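Local coordinates for protein broad specificity aminotransferase (Leishmania mexicana, PDB 4WB0) that probably uses pyridoxal phosphate to exchange amino groups between L-aspartate and 2-oxoglutarate, as a homodimeric aminotransferase of the first structural class, at residues Q66-M71 with A304-L309; I358-F363 with R386-G391. All coordinates share one frame; numbering follows the deposited sequence. Where two conformers were deposited one is given.

In the fold
The two contacts sit far apart in the subunit: their centres are 31 Å apart and their nearest atoms about 18 Å. In contact 1, at the surface and 25 Å from the centre of the chain, the C-terminal end of helix 59-69 lies on helix 302-312, and Gln66 and Leu69 also reach the neighbouring subunit. Contact 2 is buried, 12 Å from the centre. It pairs strands 361-363 and 386-388 and carries Arg386, which probably corresponds to the arginine that receives the substrate's alpha-carboxylate in aspartate aminotransferases. Contact 2 is thus probably the one near the active site; contact 1 joins helices at the periphery near the dimer interface.

Contact 1 (Q66-M71 with A304-L309); sequences QLLLDM and ARLAHL
Two helices meet here through interlocking leucines: Leu309 of helix 302-312 packs against Leu67, Leu68 and Met71 at the end of helix 59-69, and Leu68 packs beside it, against Leu306 and Arg305. The closest backbones are those of Leu68 and Leu306, with CA atoms 7.5 Å apart, and no hydrogen bond crosses between the segments. One methyl of Leu309 does most of the touching: CD2 rests 3.6 Å from Leu67 CB. The same branch lies 4.1 Å from Leu68 CG, where the two leucine side chains slide past each other in opposite directions. Leu309 gets there with CG anti to the backbone N (chi1 -177°), which carries both methyls out toward residues 67-71. Met71 adds its terminal methyl. Its chain is extended past CG, and it meets Leu309 tip to tip, with CE 4.0 Å from CD2 of Leu309 and about as far from CD1. Ala64 also touches Leu309, and Leu316 of helix 314-344 touches both Leu67 and Leu309.

Leu68 CD1 presses on Leu306 CD2 at 3.5 Å, tighter than ordinary van der Waals contact, with the two side chains crossing at about a right angle. Both methyls of Leu68 sit 3.9 Å from Arg305 CB. Beyond CB the arginine chain leads away, in the conformer given, and Arg305 makes a cation-pi interaction with Tyr83. Gln66 and Leu69 pack on Leu69 and Gln66 of the neighbouring subunit, placing helix 59-69 at the dimer interface. Leu309 set against Ala64, Leu67 and Leu68, with Met71 just beyond, resembles a knob in a hole at a helix end, an arrangement typical of leucine-rich helix-helix packing.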
loop_
_atom_site.group_PDB
_atom_site.type_symbol
_atom_site.label_atom_id
_atom_site.label_comp_id
_atom_site.label_asym_id
_atom_site.label_seq_id
_atom_site.Cartn_x
_atom_site.Cartn_y
_atom_site.Cartn_z
ATOM N N GLN B 66 6.314 7.215 21.787
ATOM C CA GLN B 66 6.079 6.896 23.200
ATOM C C GLN B 66 4.664 7.245 23.658
ATOM O O GLN B 66 4.070 6.482 24.417
ATOM C CB GLN B 66 7.067 7.643 24.072
ATOM C CG GLN B 66 6.947 7.340 25.549
ATOM C CD GLN B 66 7.192 5.873 25.798
ATOM O OE1 GLN B 66 8.269 5.356 25.512
ATOM N NE2 GLN B 66 6.182 5.181 26.272
ATOM N N LEU B 67 4.185 8.438 23.274
ATOM C CA LEU B 67 2.792 8.863 23.540
ATOM C C LEU B 67 1.756 7.860 22.978
ATOM O O LEU B 67 0.780 7.505 23.668
ATOM C CB LEU B 67 2.528 10.261 22.983
ATOM C CG LEU B 67 3.333 11.323 23.726
ATOM C CD1 LEU B 67 3.242 12.639 22.907
ATOM C CD2 LEU B 67 2.833 11.484 25.172
ATOM N N LEU B 68 1.966 7.379 21.768
ATOM C CA LEU B 68 1.052 6.396 21.152
ATOM C C LEU B 68 1.091 5.109 21.925
ATOM O O LEU B 68 0.047 4.500 22.176
ATOM C CB LEU B 68 1.412 6.087 19.701
ATOM C CG LEU B 68 1.036 7.186 18.720
ATOM C CD1 LEU B 68 1.610 6.854 17.353
ATOM C CD2 LEU B 68 -0.471 7.390 18.663
ATOM N N LEU B 69 2.287 4.683 22.323
ATOM C CA LEU B 69 2.359 3.438 23.117
ATOM C C LEU B 69 1.594 3.572 24.421
ATOM O O LEU B 69 0.910 2.661 24.836
ATOM C CB LEU B 69 3.795 3.034 23.430
ATOM C CG LEU B 69 4.123 1.605 23.016
ATOM C CD1 LEU B 69 4.061 1.542 21.455
ATOM C CD2 LEU B 69 5.462 1.125 23.531
ATOM N N ASP B 70 1.735 4.719 25.078
ATOM C CA ASP B 70 1.036 4.930 26.329
ATOM C C ASP B 70 -0.492 5.068 26.159
ATOM O O ASP B 70 -1.205 5.095 27.140
ATOM C CB ASP B 70 1.617 6.158 27.026
ATOM C CG ASP B 70 3.051 5.921 27.525
ATOM O OD1 ASP B 70 3.422 4.739 27.773
ATOM O OD2 ASP B 70 3.786 6.928 27.702
ATOM N N MET B 71 -0.998 5.114 24.926
ATOM C CA MET B 71 -2.430 5.216 24.699
ATOM C C MET B 71 -3.141 3.869 24.677
ATOM O O MET B 71 -4.354 3.851 24.649
ATOM C CB MET B 71 -2.694 5.949 23.386
ATOM C CG MET B 71 -2.531 7.453 23.520
ATOM S SD MET B 71 -2.500 8.287 21.925
ATOM C CE MET B 71 -1.787 9.848 22.436
ATOM N N ALA B 304 0.006 7.216 10.153
ATOM C CA ALA B 304 -1.095 8.146 10.266
ATOM C C ALA B 304 -1.289 8.576 11.708
ATOM O O ALA B 304 -1.595 9.753 11.962
ATOM C CB ALA B 304 -2.363 7.511 9.746
ATOM N N ARG B 305 -1.134 7.647 12.659
ATOM C CA ARG B 305 -1.342 7.992 14.065
ATOM C C ARG B 305 -0.205 8.910 14.569
ATOM O O ARG B 305 -0.462 9.848 15.295
ATOM C CB ARG B 305 -1.451 6.737 14.933
ATOM C CG ARG B 305 -2.708 5.899 14.693
ATOM C CD ARG B 305 -2.767 4.722 15.647
ATOM N NE ARG B 305 -3.877 3.817 15.360
ATOM C CZ ARG B 305 -5.148 4.102 15.611
ATOM N NH1 ARG B 305 -5.472 5.265 16.171
ATOM N NH2 ARG B 305 -6.099 3.233 15.320
ATOM N N LEU B 306 1.050 8.621 14.182
ATOM C CA LEU B 306 2.161 9.546 14.440
ATOM C C LEU B 306 1.912 10.960 13.852
ATOM O O LEU B 306 1.981 11.969 14.588
ATOM C CB LEU B 306 3.467 9.009 13.903
ATOM C CG LEU B 306 4.117 7.788 14.595
ATOM C CD1 LEU B 306 5.342 7.231 13.715
ATOM C CD2 LEU B 306 4.556 8.144 16.042
ATOM N N ALA B 307 1.600 11.062 12.564
ATOM C CA ALA B 307 1.412 12.384 11.972
ATOM C C ALA B 307 0.214 13.126 12.563
ATOM O O ALA B 307 0.302 14.346 12.819
ATOM C CB ALA B 307 1.306 12.264 10.478
ATOM N N HIS B 308 -0.878 12.412 12.862
ATOM C CA HIS B 308 -2.024 13.069 13.470
ATOM C C HIS B 308 -1.704 13.673 14.828
ATOM O O HIS B 308 -2.136 14.784 15.128
ATOM C CB HIS B 308 -3.208 12.091 13.653
ATOM C CG HIS B 308 -4.260 12.616 14.565
ATOM N ND1 HIS B 308 -4.459 12.105 15.835
ATOM C CD2 HIS B 308 -5.181 13.600 14.401
ATOM C CE1 HIS B 308 -5.429 12.780 16.429
ATOM N NE2 HIS B 308 -5.892 13.686 15.578
ATOM N N LEU B 309 -0.979 12.916 15.652
ATOM C CA LEU B 309 -0.641 13.377 17.020
ATOM C C LEU B 309 0.268 14.645 16.937
ATOM O O LEU B 309 0.076 15.632 17.638
ATOM C CB LEU B 309 0.029 12.220 17.792
ATOM C CG LEU B 309 0.408 12.448 19.238
ATOM C CD1 LEU B 309 -0.809 12.944 20.049
ATOM C CD2 LEU B 309 0.963 11.123 19.823
#

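Contact 2 (I358-F363 with R386-G391)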
loop_
_atom_site.group_PDB
_atom_site.type_symbol
_atom_site.label_atom_id
_atom_site.label_comp_id
_atom_site.label_asym_id
_atom_site.label_seq_id
_atom_site.Cartn_x
_atom_site.Cartn_y
_atom_site.Cartn_z
ATOM N N ILE B 358 15.559 25.749 -4.384
ATOM C CA ILE B 358 15.002 25.541 -3.060
ATOM C C ILE B 358 14.700 24.055 -2.860
ATOM O O ILE B 358 14.475 23.313 -3.827
ATOM C CB ILE B 358 13.729 26.447 -2.860
ATOM C CG1 ILE B 358 13.367 26.513 -1.385
ATOM C CG2 ILE B 358 12.543 25.936 -3.669
ATOM C CD1 ILE B 358 12.256 27.457 -1.053
ATOM N N GLY B 359 14.721 23.606 -1.603
ATOM C CA GLY B 359 14.449 22.228 -1.283
ATOM C C GLY B 359 15.689 21.341 -1.336
ATOM O O GLY B 359 16.814 21.847 -1.455
ATOM N N MET B 360 15.485 20.025 -1.315
ATOM C CA MET B 360 16.585 19.058 -1.220
ATOM C C MET B 360 17.465 18.951 -2.406
ATOM O O MET B 360 18.614 18.582 -2.292
ATOM C CB MET B 360 16.071 17.656 -1.063
ATOM C CG MET B 360 15.678 17.337 0.225
ATOM S SD MET B 360 15.264 15.592 0.138
ATOM C CE MET B 360 16.801 14.876 0.550
ATOM N N PHE B 361 16.856 19.143 -3.565
ATOM C CA PHE B 361 17.524 18.879 -4.823
ATOM C C PHE B 361 17.974 20.098 -5.573
ATOM O O PHE B 361 17.308 21.133 -5.622
ATOM C CB PHE B 361 16.598 18.057 -5.689
ATOM C CG PHE B 361 16.301 16.720 -5.096
ATOM C CD1 PHE B 361 17.318 15.788 -4.931
ATOM C CD2 PHE B 361 15.019 16.401 -4.692
ATOM C CE1 PHE B 361 17.046 14.555 -4.379
ATOM C CE2 PHE B 361 14.730 15.180 -4.153
ATOM C CZ PHE B 361 15.740 14.246 -3.995
ATOM N N SER B 362 19.129 19.926 -6.194
ATOM C CA SER B 362 19.742 20.956 -6.991
ATOM C C SER B 362 20.189 20.358 -8.307
ATOM O O SER B 362 20.850 19.313 -8.324
ATOM C CB SER B 362 20.942 21.556 -6.270
ATOM O OG SER B 362 21.684 22.357 -7.168
ATOM N N PHE B 363 19.802 21.005 -9.398
ATOM C CA PHE B 363 20.434 20.781 -10.678
ATOM C C PHE B 363 21.713 21.643 -10.685
ATOM O O PHE B 363 21.637 22.871 -10.739
ATOM C CB PHE B 363 19.481 21.155 -11.819
ATOM C CG PHE B 363 19.008 19.986 -12.625
ATOM C CD1 PHE B 363 18.674 18.799 -12.023
ATOM C CD2 PHE B 363 18.878 20.100 -14.000
ATOM C CE1 PHE B 363 18.257 17.705 -12.779
ATOM C CE2 PHE B 363 18.457 19.026 -14.759
ATOM C CZ PHE B 363 18.140 17.824 -14.143
ATOM N N ARG B 386 21.885 16.182 -10.821
ATOM C CA ARG B 386 21.106 16.291 -9.595
ATOM C C ARG B 386 21.917 15.798 -8.402
ATOM O O ARG B 386 22.515 14.717 -8.427
ATOM C CB ARG B 386 19.804 15.502 -9.654
ATOM C CG ARG B 386 18.870 15.952 -8.519
ATOM C CD ARG B 386 17.685 15.040 -8.298
ATOM N NE ARG B 386 18.148 13.748 -7.817
ATOM C CZ ARG B 386 17.370 12.863 -7.224
ATOM N NH1 ARG B 386 16.084 13.144 -7.017
ATOM N NH2 ARG B 386 17.892 11.712 -6.833
ATOM N N ALA B 387 21.938 16.642 -7.376
ATOM C CA ALA B 387 22.579 16.346 -6.087
ATOM C C ALA B 387 21.567 16.547 -4.979
ATOM O O ALA B 387 20.758 17.439 -5.077
ATOM C CB ALA B 387 23.757 17.263 -5.894
ATOM N N ASN B 388 21.582 15.687 -3.971
ATOM C CA ASN B 388 20.843 15.909 -2.740
ATOM C C ASN B 388 21.664 16.765 -1.796
ATOM O O ASN B 388 22.573 16.297 -1.104
ATOM C CB ASN B 388 20.483 14.586 -2.084
ATOM C CG ASN B 388 19.878 14.774 -0.700
ATOM O OD1 ASN B 388 19.324 15.818 -0.400
ATOM N ND2 ASN B 388 20.058 13.786 0.162
ATOM N N ILE B 389 21.355 18.052 -1.810
ATOM C CA ILE B 389 22.016 19.009 -0.947
ATOM C C ILE B 389 21.872 18.581 0.495
ATOM O O ILE B 389 22.779 18.751 1.295
ATOM C CB ILE B 389 21.438 20.424 -1.127
ATOM C CG1 ILE B 389 21.516 20.870 -2.595
ATOM C CG2 ILE B 389 22.190 21.419 -0.275
ATOM C CD1 ILE B 389 22.933 20.909 -3.124
ATOM N N ALA B 390 20.753 17.940 0.805
ATOM C CA ALA B 390 20.462 17.623 2.202
ATOM C C ALA B 390 21.248 16.435 2.727
ATOM O O ALA B 390 21.168 16.116 3.899
ATOM C CB ALA B 390 19.011 17.397 2.389
ATOM N N GLY B 391 22.011 15.784 1.858
ATOM C CA GLY B 391 22.955 14.785 2.322
ATOM C C GLY B 391 24.370 15.311 2.569
ATOM O O GLY B 391 25.257 14.523 2.940
#
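Strands 361-363 and 386-388 run antiparallel, their axes 4.8 Å apart at closest approach, with Ser362 and Ala387 as the hydrogen-bonded pair and Phe361-Asn388 and Phe363-Arg386 as the non-hydrogen-bonded pairs beside it. Ala387 N gives a bond of 3.0 Å to Ser362 O, and Ser362 N returns one to Ala387 O. Where the second strand turns into a 3-10 segment, Ile389 N donates to Met360 O at 2.8 Å, with an N-H...O angle of 134°.

On the face shared by Phe361, Phe363, Arg386 and Asn388, the guanidinium of Arg386 lies flat on the Phe361 ring, planes 3° apart and centres at 4.0 Å. The stack is offset toward the rim, with NH1 only 3.1 Å from Phe361 CE1. The arginine chain leaves extended, and the bend at chi3 (66°) turns the guanidinium flat against the ring, while its CD touches Phe361 CD1 at 3.5 Å. Met360 CB lies over the rim of the opposite face. Arg386 and Asn388 lie in the SGR-x-N-x-AG motif of aspartate aminotransferases; there the arginine at this place receives the substrate's alpha-carboxylate, and Arg386 probably does the same. Its NH1 also has a weak hydrogen bond to Asn195, and Phe361 packs on Tyr226.

Phe363 takes a smaller share: its CE1 meets Arg386 CB at 4.1 Å, and its ring stands edge-to-face with Tyr162. Asn388 forms an Asx turn through OD1 to Ala390 N, although the place of OD1 is less certain, and ND2 bonds to Ala47 O. On the reverse face, Ser362 CB lies 3.8 Å from Ile389 CD1, while Ser362 OG is hydrogen-bonded to Gln357 OE1.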